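Local coordinates for 50S ribosomal protein L16 arginine hydroxylase (Escherichia coli, PDB 4CCL) that hydroxylates a specific arginine of ribosomal protein uL16 at C3, using iron(II), 2-oxoglutarate and oxygen, and works as a homodimer, at residues 29-34 / 132-137; 111-116 / 194-199. All coordinates share one frame; numbering follows the deposited sequence.

Contact 1: residues 29-34 / 132-137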
# COMPACT_ATOMS: atom_id res chain seq x y z
N ASN B 29 34.90 -23.51 19.98
CA ASN B 29 35.85 -24.54 20.40
C ASN B 29 35.12 -25.76 20.92
O ASN B 29 34.15 -25.63 21.67
CB ASN B 29 36.79 -24.01 21.48
CG ASN B 29 37.64 -22.85 21.00
OD1 ASN B 29 37.92 -22.72 19.81
ND2 ASN B 29 38.06 -22.00 21.94
N ASN B 30 35.62 -26.94 20.55
CA ASN B 30 34.98 -28.21 20.89
C ASN B 30 33.49 -28.16 20.64
O ASN B 30 32.69 -28.27 21.57
CB ASN B 30 35.26 -28.57 22.36
CG ASN B 30 36.73 -28.55 22.69
OD1 ASN B 30 37.18 -27.74 23.51
ND2 ASN B 30 37.50 -29.43 22.06
N PHE B 31 33.11 -27.99 19.38
CA PHE B 31 31.73 -27.73 19.04
C PHE B 31 30.87 -28.98 19.17
O PHE B 31 31.14 -30.01 18.55
CB PHE B 31 31.62 -27.15 17.63
CG PHE B 31 30.21 -26.85 17.20
CD1 PHE B 31 29.54 -25.74 17.69
CD2 PHE B 31 29.55 -27.68 16.31
CE1 PHE B 31 28.24 -25.47 17.30
CE2 PHE B 31 28.26 -27.42 15.92
CZ PHE B 31 27.60 -26.31 16.41
N ILE B 32 29.84 -28.87 20.00
CA ILE B 32 28.90 -29.96 20.21
C ILE B 32 27.57 -29.57 19.60
O ILE B 32 26.96 -28.58 20.00
CB ILE B 32 28.71 -30.25 21.70
CG1 ILE B 32 30.06 -30.49 22.38
CG2 ILE B 32 27.78 -31.44 21.89
CD1 ILE B 32 30.11 -30.04 23.82
N ASP B 33 27.15 -30.34 18.60
CA ASP B 33 25.93 -30.04 17.86
C ASP B 33 24.71 -30.04 18.77
O ASP B 33 24.53 -30.95 19.58
CB ASP B 33 25.75 -31.03 16.71
CG ASP B 33 26.86 -30.93 15.68
OD1 ASP B 33 28.05 -30.97 16.08
OD2 ASP B 33 26.55 -30.81 14.48
N PRO B 34 23.86 -29.01 18.63
CA PRO B 34 22.66 -28.87 19.46
C PRO B 34 21.64 -29.95 19.13
O PRO B 34 20.84 -30.33 19.99
CB PRO B 34 22.13 -27.49 19.08
CG PRO B 34 22.64 -27.25 17.71
CD PRO B 34 23.99 -27.91 17.65
N PHE B 132 25.78 -16.32 8.85
CA PHE B 132 26.90 -17.03 9.46
C PHE B 132 26.66 -18.52 9.28
O PHE B 132 25.65 -19.04 9.75
CB PHE B 132 27.03 -16.69 10.94
CG PHE B 132 27.53 -15.31 11.22
CD1 PHE B 132 26.66 -14.24 11.29
CD2 PHE B 132 28.89 -15.08 11.42
CE1 PHE B 132 27.12 -12.96 11.54
CE2 PHE B 132 29.36 -13.80 11.68
CZ PHE B 132 28.47 -12.75 11.74
N ILE B 133 27.57 -19.21 8.61
CA ILE B 133 27.38 -20.64 8.39
C ILE B 133 28.32 -21.45 9.28
O ILE B 133 29.54 -21.47 9.08
CB ILE B 133 27.57 -21.03 6.91
CG1 ILE B 133 26.64 -20.19 6.03
CG2 ILE B 133 27.31 -22.51 6.72
CD1 ILE B 133 26.88 -20.36 4.54
N ILE B 134 27.73 -22.14 10.25
CA ILE B 134 28.47 -22.88 11.26
C ILE B 134 28.59 -24.35 10.89
O ILE B 134 27.58 -25.02 10.68
CB ILE B 134 27.77 -22.78 12.63
CG1 ILE B 134 27.52 -21.32 13.01
CG2 ILE B 134 28.58 -23.49 13.71
CD1 ILE B 134 26.51 -21.14 14.12
N GLN B 135 29.82 -24.84 10.80
CA GLN B 135 30.04 -26.25 10.53
C GLN B 135 29.81 -27.09 11.78
O GLN B 135 30.39 -26.83 12.83
CB GLN B 135 31.46 -26.48 10.00
CG GLN B 135 31.78 -27.95 9.72
CD GLN B 135 30.97 -28.53 8.58
OE1 GLN B 135 30.83 -27.91 7.52
NE2 GLN B 135 30.41 -29.72 8.79
N GLY B 136 28.95 -28.09 11.65
CA GLY B 136 28.68 -29.06 12.69
C GLY B 136 29.47 -30.33 12.43
O GLY B 136 30.59 -30.27 11.93
N THR B 137 28.89 -31.48 12.79
CA THR B 137 29.51 -32.77 12.52
C THR B 137 29.81 -32.92 11.03
O THR B 137 29.07 -32.43 10.18
CB THR B 137 28.60 -33.94 12.91
OG1 THR B 137 27.47 -33.99 12.02
CG2 THR B 137 28.11 -33.80 14.34

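Contact 2: residues 111-116 / 194-199. With SO4 (sulfate ion), chain L.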
# COMPACT_ATOMS: atom_id res chain seq x y z
N LEU B 111 17.47 -19.46 12.64
CA LEU B 111 18.49 -20.49 12.47
C LEU B 111 17.96 -21.60 11.56
O LEU B 111 17.03 -22.32 11.94
CB LEU B 111 18.86 -21.07 13.84
CG LEU B 111 20.15 -21.86 14.09
CD1 LEU B 111 20.17 -23.21 13.40
CD2 LEU B 111 21.36 -21.06 13.68
N MSE B 112 18.55 -21.76 10.38
CA MSE B 112 18.15 -22.86 9.51
C MSE B 112 19.25 -23.92 9.45
O MSE B 112 20.43 -23.60 9.35
CB MSE B 112 17.76 -22.35 8.11
CG MSE B 112 18.87 -22.34 7.06
SE MSE B 112 19.11 -24.04 6.12
CE MSE B 112 20.55 -23.50 4.93
N ILE B 113 18.85 -25.19 9.54
CA ILE B 113 19.82 -26.28 9.58
C ILE B 113 19.77 -27.12 8.31
O ILE B 113 18.69 -27.42 7.81
CB ILE B 113 19.58 -27.21 10.79
CG1 ILE B 113 19.64 -26.40 12.09
CG2 ILE B 113 20.59 -28.34 10.82
CD1 ILE B 113 19.45 -27.24 13.33
N SER B 114 20.93 -27.50 7.78
CA SER B 114 20.96 -28.41 6.65
C SER B 114 21.78 -29.66 6.97
O SER B 114 22.88 -29.57 7.52
CB SER B 114 21.50 -27.73 5.40
OG SER B 114 22.89 -27.47 5.50
N PHE B 115 21.24 -30.83 6.63
CA PHE B 115 21.99 -32.07 6.69
C PHE B 115 22.26 -32.56 5.28
O PHE B 115 21.34 -32.74 4.49
CB PHE B 115 21.25 -33.15 7.48
CG PHE B 115 21.86 -34.52 7.36
CD1 PHE B 115 23.02 -34.84 8.05
CD2 PHE B 115 21.27 -35.49 6.56
CE1 PHE B 115 23.58 -36.10 7.94
CE2 PHE B 115 21.83 -36.75 6.46
CZ PHE B 115 22.99 -37.05 7.14
N SER B 116 23.53 -32.78 4.96
CA SER B 116 23.89 -33.23 3.62
C SER B 116 24.80 -34.46 3.61
O SER B 116 25.79 -34.52 4.32
CB SER B 116 24.53 -32.09 2.83
OG SER B 116 25.57 -31.47 3.57
N ASN B 194 29.41 -36.83 5.95
CA ASN B 194 28.03 -36.51 6.33
C ASN B 194 28.05 -35.25 7.18
O ASN B 194 28.73 -35.20 8.20
CB ASN B 194 27.41 -37.65 7.12
CG ASN B 194 26.65 -38.63 6.25
OD1 ASN B 194 26.64 -38.53 5.03
ND2 ASN B 194 26.00 -39.60 6.89
N ALA B 195 27.27 -34.25 6.79
CA ALA B 195 27.47 -32.92 7.35
C ALA B 195 26.22 -32.22 7.88
O ALA B 195 25.12 -32.37 7.35
CB ALA B 195 28.17 -32.04 6.35
N MSE B 196 26.43 -31.44 8.95
CA MSE B 196 25.40 -30.58 9.51
C MSE B 196 25.87 -29.13 9.49
O MSE B 196 26.96 -28.81 9.98
CB MSE B 196 25.08 -31.01 10.95
CG MSE B 196 24.33 -32.33 11.04
SE MSE B 196 22.40 -32.10 10.83
CE MSE B 196 21.93 -31.91 12.71
N ASN B 197 25.06 -28.26 8.90
CA ASN B 197 25.37 -26.84 8.84
C ASN B 197 24.28 -26.00 9.50
O ASN B 197 23.09 -26.25 9.32
CB ASN B 197 25.58 -26.39 7.39
CG ASN B 197 27.03 -26.50 6.95
OD1 ASN B 197 27.45 -25.84 6.01
ND2 ASN B 197 27.79 -27.35 7.64
N TYR B 198 24.71 -24.99 10.25
CA TYR B 198 23.78 -24.14 10.96
C TYR B 198 23.93 -22.71 10.48
O TYR B 198 24.91 -22.04 10.79
CB TYR B 198 24.05 -24.20 12.47
CG TYR B 198 24.10 -25.61 13.01
CD1 TYR B 198 25.25 -26.38 12.90
CD2 TYR B 198 22.99 -26.17 13.62
CE1 TYR B 198 25.30 -27.67 13.38
CE2 TYR B 198 23.02 -27.46 14.11
CZ TYR B 198 24.18 -28.20 13.98
OH TYR B 198 24.23 -29.49 14.47
N SER B 199 22.92 -22.23 9.76
CA SER B 199 22.96 -20.89 9.21
C SER B 199 22.19 -19.92 10.09
O SER B 199 20.97 -20.05 10.26
CB SER B 199 22.43 -20.88 7.78
OG SER B 199 23.24 -21.67 6.93
S SO4 L . 23.32 -24.89 3.10
O1 SO4 L . 23.62 -24.99 4.53
O2 SO4 L . 23.10 -23.50 2.73
O3 SO4 L . 24.44 -25.41 2.33
O4 SO4 L . 22.12 -25.67 2.82

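Contact 1: residues 29-34 / 132-137
The polar part of this contact joins Asp-33 and Thr-137. The backbone N of Thr-137 donates to OD2 of Asp-33 at 3.0 Å. The bond is fairly straight, 159° at the hydrogen, and meets OD2 on its syn side, close to the carboxylate plane. The CB bond of Asp-33 points toward 132-137. CG, anti to the carbonyl carbon (chi1 -63°), then lies 3.6 Å from Thr-137 N. The same OD2 is hydrogen-bonded to the hydroxyl of Tyr-198 on the neighbouring strand, so one oxygen ties the loop to two places. An alanine at Asp-33 would probably leave Thr-137 N and the Tyr-198 hydroxyl without this shared partner.

The rest is packing. Gly-136 CA and the Thr-137 methyl CG2 pack against the carboxylate. Gly-136 CA also lies 3.6 Å from CE2 of Phe-31. CG2 of Ile-134 sits over one face of that ring, 4.0 Å from CZ. The Phe-31 and Ile-134 side chains cross at about a right angle.

The CB of Gln-135 points away from the loop, while its backbone O lies 3.7 Å from Phe-31 CD2. Its NE2 donates to Gly-136 O from above that carbonyl plane, with the acceptor near the plane of the Gln-135 amide. Its OE1 accepts from ND2 of Asn-197. The loop, between strand 22-24 and helix 37-45, thus packs at the end of strand 131-135, in the double-stranded beta-helix (jelly-roll) core of JmjC oxygenases.

Contact 2: residues 111-116 / 194-199
Asn-197 faces Ser-114 across the two strands, and its OD1 accepts hydrogen bonds from both Arg-140 NH1 and Trp-142 NE1. ND2 of Asn-197 donates to Met-196 O, from above the carbonyl plane. Ser-114 OG donates to O1 of a bound sulfate ion at 2.8 Å. The sulfate probably came from the crystallisation liquor, and Arg-140 NH1 also holds it. OG lies between its own backbone N and carbonyl carbon (chi1 71°), and CB of Asn-197 is 3.5 Å away from it. The terminal CE of Met-112, a selenomethionine, lies 3.4 Å from sulfate O2.

Six backbone hydrogen bonds join the antiparallel strands. They pair Met-112 with Ser-199, Ser-114 with Asn-197, and Ser-116 with Ala-195, each in both directions. The side chains of these pairs share the sulfate's face of the sheet.

The other face is largely apolar. Ile-113 lies side by side with Tyr-198, and its CD1 is 3.7 Å from CE2 of the ring. Leu-111 CD1 meets the same ring at its edge, 4.1 Å from CD2. SE of Met-196, also selenomethionine, is 3.7 Å from CB of Phe-115 and makes an oblique Met-aromatic contact with the ring. Leu-40 of helix 37-45 packs on Ile-113, Phe-115 and Met-196. At the exposed end of the pairing, Asn-194 ND2 comes to the edge of the Phe-115 ring, with the amide and ring planes 72° apart.

The two faces thus differ in chemistry: one packs against a helix, the other holds an anion. Ser-114 and Arg-140 are inferred substrate-binding residues, so the sulfate probably marks an anion-binding spot for substrate, perhaps for a carboxylate of 2-oxoglutarate.

Contact 2 is a buried core contact between two neighbouring strands of the main sheet. Contact 1 is only partly buried, where a loop meets the next strand of that sheet. Strands 131-135 and 195-202 are neighbours, which brings the centres of the two contacts to about 9 Å apart. Tyr-198 is shared: its ring packs in contact 2 and its hydroxyl serves contact 1. Gly-136 N lies 2.7 Å from Met-196 O, a probable hydrogen bond between them. Backbone pairing dominates contact 2, and its polar face carries inferred substrate-binding chemistry. Contact 1 relies instead on a carboxylate and a phenylalanine ring from a loop without regular structure.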